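Local atomic coordinates of MDM10 isoform 1 (Saccharomyces cerevisiae, PDB entry 7BTX), a protein that forms part of the ERMES complex that tethers the endoplasmic reticulum to mitochondria, and acts in late assembly of the TOM complex of the mitochondrial outer membrane. Residues Leu274-Tyr282 / Cys293-Tyr301. Numbering follows the deposited sequence.
Sequences LFGHISSTY and CAKYDFNLY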
# COMPACT_ATOMS: atom_id res chain seq x y z
N LEU D 274 -4.45 37.14 -24.20
CA LEU D 274 -5.74 36.54 -23.89
C LEU D 274 -6.00 36.52 -22.40
O LEU D 274 -7.16 36.43 -21.97
CB LEU D 274 -5.84 35.12 -24.46
CG LEU D 274 -6.31 34.97 -25.91
CD1 LEU D 274 -5.25 35.34 -26.93
CD2 LEU D 274 -6.81 33.56 -26.14
N PHE D 275 -4.94 36.59 -21.59
CA PHE D 275 -5.08 36.63 -20.14
C PHE D 275 -4.64 37.95 -19.52
O PHE D 275 -5.02 38.22 -18.38
CB PHE D 275 -4.27 35.50 -19.49
CG PHE D 275 -4.93 34.15 -19.56
CD1 PHE D 275 -6.23 34.02 -20.03
CD2 PHE D 275 -4.25 33.02 -19.17
CE1 PHE D 275 -6.84 32.78 -20.10
CE2 PHE D 275 -4.85 31.77 -19.23
CZ PHE D 275 -6.15 31.65 -19.70
N GLY D 276 -3.86 38.76 -20.23
CA GLY D 276 -3.37 40.00 -19.67
C GLY D 276 -2.24 39.85 -18.69
O GLY D 276 -1.88 40.82 -18.02
N HIS D 277 -1.66 38.65 -18.58
CA HIS D 277 -0.67 38.36 -17.55
C HIS D 277 0.71 38.82 -18.01
O HIS D 277 1.51 38.07 -18.57
CB HIS D 277 -0.68 36.87 -17.23
CG HIS D 277 0.24 36.49 -16.12
ND1 HIS D 277 1.43 35.84 -16.33
CD2 HIS D 277 0.15 36.67 -14.78
CE1 HIS D 277 2.04 35.63 -15.17
NE2 HIS D 277 1.27 36.13 -14.22
N ILE D 278 0.98 40.11 -17.77
CA ILE D 278 2.29 40.65 -18.07
C ILE D 278 3.29 40.18 -17.03
O ILE D 278 3.06 40.29 -15.82
CB ILE D 278 2.23 42.19 -18.13
CG1 ILE D 278 1.24 42.64 -19.19
CG2 ILE D 278 3.61 42.78 -18.38
CD1 ILE D 278 1.22 44.13 -19.43
N SER D 279 4.41 39.65 -17.49
CA SER D 279 5.53 39.30 -16.64
C SER D 279 6.72 40.18 -16.98
O SER D 279 6.75 40.86 -18.01
CB SER D 279 5.92 37.83 -16.80
OG SER D 279 7.21 37.60 -16.27
N SER D 280 7.71 40.16 -16.09
CA SER D 280 8.93 40.93 -16.28
C SER D 280 10.02 40.32 -15.43
O SER D 280 9.77 39.97 -14.28
CB SER D 280 8.71 42.40 -15.90
OG SER D 280 9.91 43.13 -16.04
N THR D 281 11.22 40.20 -15.97
CA THR D 281 12.28 39.45 -15.31
C THR D 281 13.60 40.18 -15.48
O THR D 281 14.01 40.45 -16.61
CB THR D 281 12.39 38.04 -15.88
OG1 THR D 281 11.25 37.27 -15.46
CG2 THR D 281 13.65 37.36 -15.40
N TYR D 282 14.25 40.49 -14.38
CA TYR D 282 15.64 40.92 -14.38
C TYR D 282 16.50 39.74 -13.95
O TYR D 282 16.09 38.94 -13.12
CB TYR D 282 15.83 42.10 -13.43
CG TYR D 282 17.25 42.57 -13.28
CD1 TYR D 282 18.01 42.20 -12.17
CD2 TYR D 282 17.83 43.39 -14.22
CE1 TYR D 282 19.31 42.63 -12.03
CE2 TYR D 282 19.12 43.83 -14.08
CZ TYR D 282 19.86 43.44 -12.98
OH TYR D 282 21.15 43.88 -12.85
N CYS D 293 18.21 36.76 -9.83
CA CYS D 293 17.05 36.88 -10.72
C CYS D 293 15.89 37.47 -9.91
O CYS D 293 15.44 36.89 -8.93
CB CYS D 293 16.65 35.54 -11.31
SG CYS D 293 15.20 35.58 -12.38
N ALA D 294 15.40 38.63 -10.36
CA ALA D 294 14.30 39.31 -9.68
C ALA D 294 13.13 39.49 -10.64
O ALA D 294 13.01 40.48 -11.35
CB ALA D 294 14.77 40.64 -9.12
N LYS D 295 12.24 38.51 -10.64
CA LYS D 295 11.06 38.59 -11.49
C LYS D 295 9.97 39.41 -10.83
O LYS D 295 9.55 39.10 -9.71
CB LYS D 295 10.53 37.20 -11.81
CG LYS D 295 9.17 37.20 -12.47
CD LYS D 295 8.84 35.88 -13.10
CE LYS D 295 8.29 34.92 -12.08
NZ LYS D 295 7.87 33.63 -12.71
N TYR D 296 9.50 40.44 -11.52
CA TYR D 296 8.33 41.20 -11.09
C TYR D 296 7.17 40.81 -12.00
O TYR D 296 7.17 41.14 -13.19
CB TYR D 296 8.56 42.70 -11.15
CG TYR D 296 7.29 43.49 -10.93
CD1 TYR D 296 6.64 43.46 -9.70
CD2 TYR D 296 6.73 44.24 -11.95
CE1 TYR D 296 5.48 44.17 -9.49
CE2 TYR D 296 5.56 44.95 -11.75
CZ TYR D 296 4.94 44.91 -10.52
OH TYR D 296 3.78 45.62 -10.31
N ASP D 297 6.19 40.12 -11.44
CA ASP D 297 5.04 39.69 -12.21
C ASP D 297 3.92 40.71 -12.07
O ASP D 297 3.97 41.61 -11.23
CB ASP D 297 4.60 38.31 -11.74
CG ASP D 297 3.85 37.55 -12.79
OD1 ASP D 297 4.46 36.68 -13.44
OD2 ASP D 297 2.65 37.82 -12.96
N PHE D 298 2.89 40.59 -12.90
CA PHE D 298 1.76 41.51 -12.88
C PHE D 298 0.53 40.85 -13.47
O PHE D 298 0.56 39.65 -13.78
CB PHE D 298 2.11 42.80 -13.63
CG PHE D 298 1.30 44.00 -13.20
CD1 PHE D 298 1.24 44.37 -11.87
CD2 PHE D 298 0.56 44.71 -14.13
CE1 PHE D 298 0.48 45.45 -11.47
CE2 PHE D 298 -0.20 45.80 -13.74
CZ PHE D 298 -0.24 46.17 -12.40
N ASN D 299 -0.56 41.60 -13.63
CA ASN D 299 -1.77 41.13 -14.27
C ASN D 299 -2.57 42.33 -14.76
O ASN D 299 -2.47 43.42 -14.19
CB ASN D 299 -2.61 40.29 -13.31
CG ASN D 299 -3.48 39.28 -14.02
OD1 ASN D 299 -4.15 39.61 -15.00
ND2 ASN D 299 -3.46 38.05 -13.54
N LEU D 300 -3.33 42.16 -15.83
CA LEU D 300 -4.22 43.21 -16.30
C LEU D 300 -5.67 42.75 -16.13
O LEU D 300 -5.99 41.56 -16.17
CB LEU D 300 -3.91 43.57 -17.75
CG LEU D 300 -2.58 44.28 -18.00
CD1 LEU D 300 -2.53 44.80 -19.43
CD2 LEU D 300 -2.36 45.41 -17.01
N TYR D 301 -6.55 43.74 -15.86
CA TYR D 301 -7.99 43.65 -15.59
C TYR D 301 -8.33 42.96 -14.27
O TYR D 301 -9.50 42.90 -13.88
CB TYR D 301 -8.75 42.94 -16.73
CG TYR D 301 -8.48 43.47 -18.12
CD1 TYR D 301 -8.97 44.71 -18.51
CD2 TYR D 301 -7.77 42.72 -19.04
CE1 TYR D 301 -8.74 45.19 -19.79
CE2 TYR D 301 -7.53 43.19 -20.32
CZ TYR D 301 -8.02 44.43 -20.69
OH TYR D 301 -7.79 44.91 -21.96
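C293 meets T281 on one face of an antiparallel beta hairpin, its SG 3.8 Å from the threonine CG2. The next residue, A294, forms a hydrogen-bonded pair with Y282: A294 N donates to Y282 O over 2.9 Å, and Y282 N returns a nearly straight bond (169°) to A294 O. The small methyl of A294 rests against F309, while the Y282 ring leads off onto L265 and L267 of strand 263-269. K295 faces T281 in a non-hydrogen-bonded pair and runs its methylenes past the hydroxyl, with CG 3.6 Å from T281 OG1, before bending so that the ammonium leads away; beta-branched threonine fits the extended backbone. Y296 N makes a weak bond to S280 O, while its phenol turns outward to hydrogen-bond S305.

Next along, D297 crosses H277 at about a right angle, the carboxylate and ring planes 39° apart. H277 gets there because CG stands anti to its backbone N (chi1 -176°); NE2 and CE1 then lie against the acid, although the approach geometry does not support a hydrogen bond. With H277 cut back to an alanine, the D297 carboxylate is likely to lose its imidazole neighbour and be freer to turn. What OD2 does accept is a weak hydrogen bond from F298 N. At L300, N reaches G276 O weakly over 2.9 Å, and CD1 packs 3.8 Å from I278 CD1; both are branched apolar chains whose methyl ends can meet, and I278 also rests on W271. The same G276 oxygen accepts a weak bond from I278 N, closing an inverse gamma turn centred on H277. Glycine suits position 276, where phi is positive.

The hairpin is one step of an up-and-down antiparallel sheet, consistent with an outer-membrane beta-barrel: strand 263-269 flanks strand 280-284, strand 306-307 flanks strand 292-297, and S31 of helix 30-33 touches T281 and K295.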